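Long-range contact in octenoyl-coa reductase/carboxylase (PDB 4A0S), which probably catalyses the NADPH-dependent reductive carboxylation of 2-octenoyl-CoA, supplying an extender unit for cinnabaramide polyketide biosynthesis: residues A[296-310]-A[319-331]. Residues are numbered along the deposited sequence; the frame is centred on the assembly and turned at random.
Sequences AKLVVEKAGREPDIV and FGLSVIVARRGGT
Val325, ending helix 316-325, packs on Val310 of its own beta-alpha-beta unit and on Pro307 and Ala296, which lead into it, a worked example of Rossmann-type packing. With CG1 at chi1 79°, between the backbone N and the carbonyl carbon, Val325 splits its methyls: CG1 meets Val310 CG2 at 3.6 Å and Pro307 CG, while CG2 rests on the backbone of Ala296, 3.4 Å from its N. Leu225 of the neighbouring strand adds to this tight, buried side. Strand 309-312 pairs in parallel with strand 331-334, Val310 N giving a 2.8 Å bond to Thr331 O; the loops add a backbone hydrogen bond from Arg327 N to Pro307 O. The looser, partly exposed side has Glu306 CB beside Arg327 CB, and Glu306 OE2 takes a water at 3.2 Å. Separately, buried Asp308 forms two salt bridges: OD1 accepts Arg327 NE at 2.6 Å through its anti lone pair, bent at 138°, and OD2 accepts Arg305 NH2 through its syn one; Ile223 N also reaches OD2. A leucine in place of Arg327 would probably leave OD1 without its charged mate. Two arginines sharing one buried carboxylate imply that Asp308 probably stays ionised, tying the residue before strand 309-312 to the type II turn starting at Arg327.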
# COMPACT_ATOMS: atom_id res chain seq x y z
N ALA A 296 21.94 10.13 -14.11
CA ALA A 296 22.05 9.16 -13.02
C ALA A 296 23.41 9.24 -12.33
O ALA A 296 23.48 9.35 -11.11
CB ALA A 296 21.79 7.75 -13.52
N LYS A 297 24.48 9.21 -13.12
CA LYS A 297 25.82 9.36 -12.57
C LYS A 297 25.90 10.63 -11.73
O LYS A 297 26.40 10.59 -10.61
CB LYS A 297 26.90 9.34 -13.66
CG LYS A 297 28.04 10.34 -13.42
CD LYS A 297 29.35 9.98 -14.09
CE LYS A 297 30.31 9.29 -13.12
NZ LYS A 297 30.48 10.02 -11.82
N LEU A 298 25.41 11.75 -12.26
CA LEU A 298 25.42 13.00 -11.52
C LEU A 298 24.65 12.92 -10.22
O LEU A 298 25.12 13.41 -9.18
CB LEU A 298 24.85 14.15 -12.34
CG LEU A 298 25.75 15.03 -13.19
CD1 LEU A 298 24.89 16.17 -13.73
CD2 LEU A 298 26.95 15.56 -12.38
N VAL A 299 23.45 12.34 -10.25
CA VAL A 299 22.68 12.23 -9.01
C VAL A 299 23.47 11.36 -8.01
O VAL A 299 23.56 11.72 -6.84
CB VAL A 299 21.24 11.71 -9.23
CG1 VAL A 299 20.47 11.75 -7.93
CG2 VAL A 299 20.51 12.56 -10.27
N VAL A 300 24.03 10.25 -8.48
CA VAL A 300 24.89 9.39 -7.64
C VAL A 300 26.01 10.21 -6.97
O VAL A 300 26.24 10.08 -5.77
CB VAL A 300 25.48 8.17 -8.42
CG1 VAL A 300 26.45 7.37 -7.54
CG2 VAL A 300 24.37 7.24 -8.94
N GLU A 301 26.67 11.07 -7.76
CA GLU A 301 27.76 11.93 -7.29
C GLU A 301 27.29 12.88 -6.21
O GLU A 301 27.97 13.05 -5.20
CB GLU A 301 28.33 12.82 -8.41
CG GLU A 301 28.86 12.13 -9.65
CD GLU A 301 29.60 13.10 -10.58
OE1 GLU A 301 30.54 13.78 -10.11
OE2 GLU A 301 29.25 13.18 -11.78
N LYS A 302 26.15 13.52 -6.45
CA LYS A 302 25.64 14.55 -5.56
C LYS A 302 24.94 13.99 -4.35
O LYS A 302 25.13 14.48 -3.23
CB LYS A 302 24.71 15.50 -6.31
CG LYS A 302 25.42 16.24 -7.39
CD LYS A 302 24.52 17.20 -8.10
CE LYS A 302 25.29 17.90 -9.22
NZ LYS A 302 26.46 18.67 -8.72
N ALA A 303 24.11 12.98 -4.58
CA ALA A 303 23.19 12.50 -3.56
C ALA A 303 23.55 11.11 -3.05
O ALA A 303 22.98 10.65 -2.08
CB ALA A 303 21.76 12.51 -4.10
N GLY A 304 24.46 10.44 -3.73
CA GLY A 304 24.93 9.13 -3.28
C GLY A 304 24.28 7.94 -3.97
O GLY A 304 24.86 6.86 -3.99
N ARG A 305 23.09 8.14 -4.52
CA ARG A 305 22.40 7.08 -5.24
C ARG A 305 21.59 7.65 -6.39
O ARG A 305 21.35 8.85 -6.45
CB ARG A 305 21.42 6.32 -4.32
CG ARG A 305 22.04 5.78 -3.05
CD ARG A 305 21.03 4.96 -2.25
NE ARG A 305 19.73 5.60 -2.13
CZ ARG A 305 19.34 6.35 -1.11
NH1 ARG A 305 20.17 6.59 -0.10
NH2 ARG A 305 18.13 6.88 -1.10
N GLU A 306 21.13 6.78 -7.27
CA GLU A 306 20.09 7.15 -8.23
C GLU A 306 18.86 7.66 -7.50
O GLU A 306 18.57 7.24 -6.38
CB GLU A 306 19.71 5.96 -9.09
CG GLU A 306 20.80 5.52 -10.05
CD GLU A 306 20.55 4.11 -10.57
OE1 GLU A 306 20.41 3.17 -9.74
OE2 GLU A 306 20.48 3.94 -11.79
N PRO A 307 18.13 8.57 -8.14
CA PRO A 307 16.95 9.05 -7.44
C PRO A 307 15.94 7.93 -7.19
O PRO A 307 15.80 7.03 -8.00
CB PRO A 307 16.38 10.10 -8.38
CG PRO A 307 16.93 9.79 -9.70
CD PRO A 307 18.30 9.24 -9.43
N ASP A 308 15.28 8.00 -6.05
CA ASP A 308 14.25 7.06 -5.67
C ASP A 308 12.95 7.49 -6.32
O ASP A 308 12.13 6.67 -6.72
CB ASP A 308 14.12 7.08 -4.16
CG ASP A 308 15.37 6.55 -3.50
OD1 ASP A 308 15.66 5.36 -3.72
OD2 ASP A 308 16.09 7.32 -2.82
N ILE A 309 12.78 8.81 -6.40
CA ILE A 309 11.59 9.39 -7.00
C ILE A 309 12.07 10.48 -7.93
O ILE A 309 12.92 11.29 -7.57
CB ILE A 309 10.65 10.00 -5.95
CG1 ILE A 309 10.13 8.94 -4.97
CG2 ILE A 309 9.44 10.71 -6.62
CD1 ILE A 309 9.62 9.56 -3.68
N VAL A 310 11.52 10.48 -9.14
CA VAL A 310 11.74 11.56 -10.06
C VAL A 310 10.44 12.31 -10.13
O VAL A 310 9.38 11.75 -10.43
CB VAL A 310 12.14 11.07 -11.45
CG1 VAL A 310 12.38 12.24 -12.36
CG2 VAL A 310 13.36 10.17 -11.34
N PHE A 319 11.16 13.32 -19.87
CA PHE A 319 10.52 12.14 -19.34
C PHE A 319 11.30 10.86 -19.59
O PHE A 319 11.37 10.01 -18.72
CB PHE A 319 9.10 11.99 -19.85
CG PHE A 319 8.35 10.89 -19.17
CD1 PHE A 319 7.71 11.12 -17.97
CD2 PHE A 319 8.30 9.62 -19.72
CE1 PHE A 319 7.02 10.11 -17.32
CE2 PHE A 319 7.62 8.59 -19.06
CZ PHE A 319 6.99 8.84 -17.87
N GLY A 320 11.86 10.72 -20.79
CA GLY A 320 12.67 9.57 -21.13
C GLY A 320 13.84 9.48 -20.19
O GLY A 320 14.22 8.40 -19.76
N LEU A 321 14.40 10.64 -19.86
CA LEU A 321 15.48 10.72 -18.88
C LEU A 321 14.98 10.26 -17.51
O LEU A 321 15.63 9.45 -16.85
CB LEU A 321 16.01 12.15 -18.79
CG LEU A 321 16.49 12.73 -20.12
CD1 LEU A 321 16.59 14.25 -20.05
CD2 LEU A 321 17.82 12.11 -20.45
N SER A 322 13.81 10.75 -17.12
CA SER A 322 13.21 10.46 -15.81
C SER A 322 13.07 8.96 -15.61
O SER A 322 13.41 8.45 -14.54
CB SER A 322 11.86 11.15 -15.66
OG SER A 322 12.05 12.55 -15.63
N VAL A 323 12.61 8.28 -16.65
CA VAL A 323 12.49 6.82 -16.63
C VAL A 323 13.86 6.15 -16.47
O VAL A 323 14.00 5.19 -15.72
CB VAL A 323 11.77 6.27 -17.89
CG1 VAL A 323 11.84 4.77 -17.93
CG2 VAL A 323 10.33 6.68 -17.86
N ILE A 324 14.86 6.67 -17.15
CA ILE A 324 16.18 6.04 -17.11
C ILE A 324 16.85 6.25 -15.76
O ILE A 324 17.41 5.32 -15.18
CB ILE A 324 17.07 6.55 -18.25
CG1 ILE A 324 16.52 6.04 -19.59
CG2 ILE A 324 18.53 6.07 -18.05
CD1 ILE A 324 17.03 6.79 -20.78
N VAL A 325 16.75 7.48 -15.26
CA VAL A 325 17.49 7.90 -14.08
C VAL A 325 16.99 7.31 -12.77
O VAL A 325 17.77 7.08 -11.86
CB VAL A 325 17.54 9.44 -14.01
CG1 VAL A 325 16.23 10.01 -13.47
CG2 VAL A 325 18.71 9.89 -13.22
N ALA A 326 15.69 7.04 -12.68
CA ALA A 326 15.14 6.51 -11.45
C ALA A 326 15.80 5.19 -11.09
O ALA A 326 16.07 4.38 -11.96
CB ALA A 326 13.64 6.36 -11.57
N ARG A 327 16.11 4.99 -9.81
CA ARG A 327 16.63 3.70 -9.35
C ARG A 327 15.73 2.55 -9.76
O ARG A 327 14.57 2.75 -10.11
CB ARG A 327 16.76 3.69 -7.82
CG ARG A 327 15.42 3.60 -7.08
CD ARG A 327 15.69 3.09 -5.69
NE ARG A 327 14.57 3.29 -4.78
CZ ARG A 327 13.57 2.42 -4.60
NH1 ARG A 327 13.49 1.29 -5.29
NH2 ARG A 327 12.64 2.71 -3.71
N ARG A 328 16.29 1.34 -9.71
CA ARG A 328 15.51 0.12 -9.78
C ARG A 328 14.42 0.24 -8.76
O ARG A 328 14.69 0.54 -7.59
CB ARG A 328 16.35 -1.07 -9.35
CG ARG A 328 16.98 -1.83 -10.44
CD ARG A 328 17.68 -3.05 -9.86
NE ARG A 328 16.84 -4.25 -9.78
CZ ARG A 328 16.56 -5.04 -10.82
NH1 ARG A 328 17.02 -4.74 -12.04
NH2 ARG A 328 15.81 -6.13 -10.64
N GLY A 329 13.19 -0.01 -9.18
CA GLY A 329 12.07 0.06 -8.28
C GLY A 329 11.64 1.47 -7.98
O GLY A 329 10.76 1.67 -7.16
N GLY A 330 12.26 2.44 -8.64
CA GLY A 330 11.96 3.85 -8.44
C GLY A 330 10.64 4.26 -9.07
O GLY A 330 10.01 3.50 -9.79
N THR A 331 10.24 5.49 -8.78
CA THR A 331 8.97 6.02 -9.24
C THR A 331 9.20 7.35 -9.93
O THR A 331 9.84 8.23 -9.38
CB THR A 331 8.01 6.21 -8.07
OG1 THR A 331 7.77 4.93 -7.46
CG2 THR A 331 6.68 6.81 -8.54
O HOH W 1 18.26 1.74 -12.49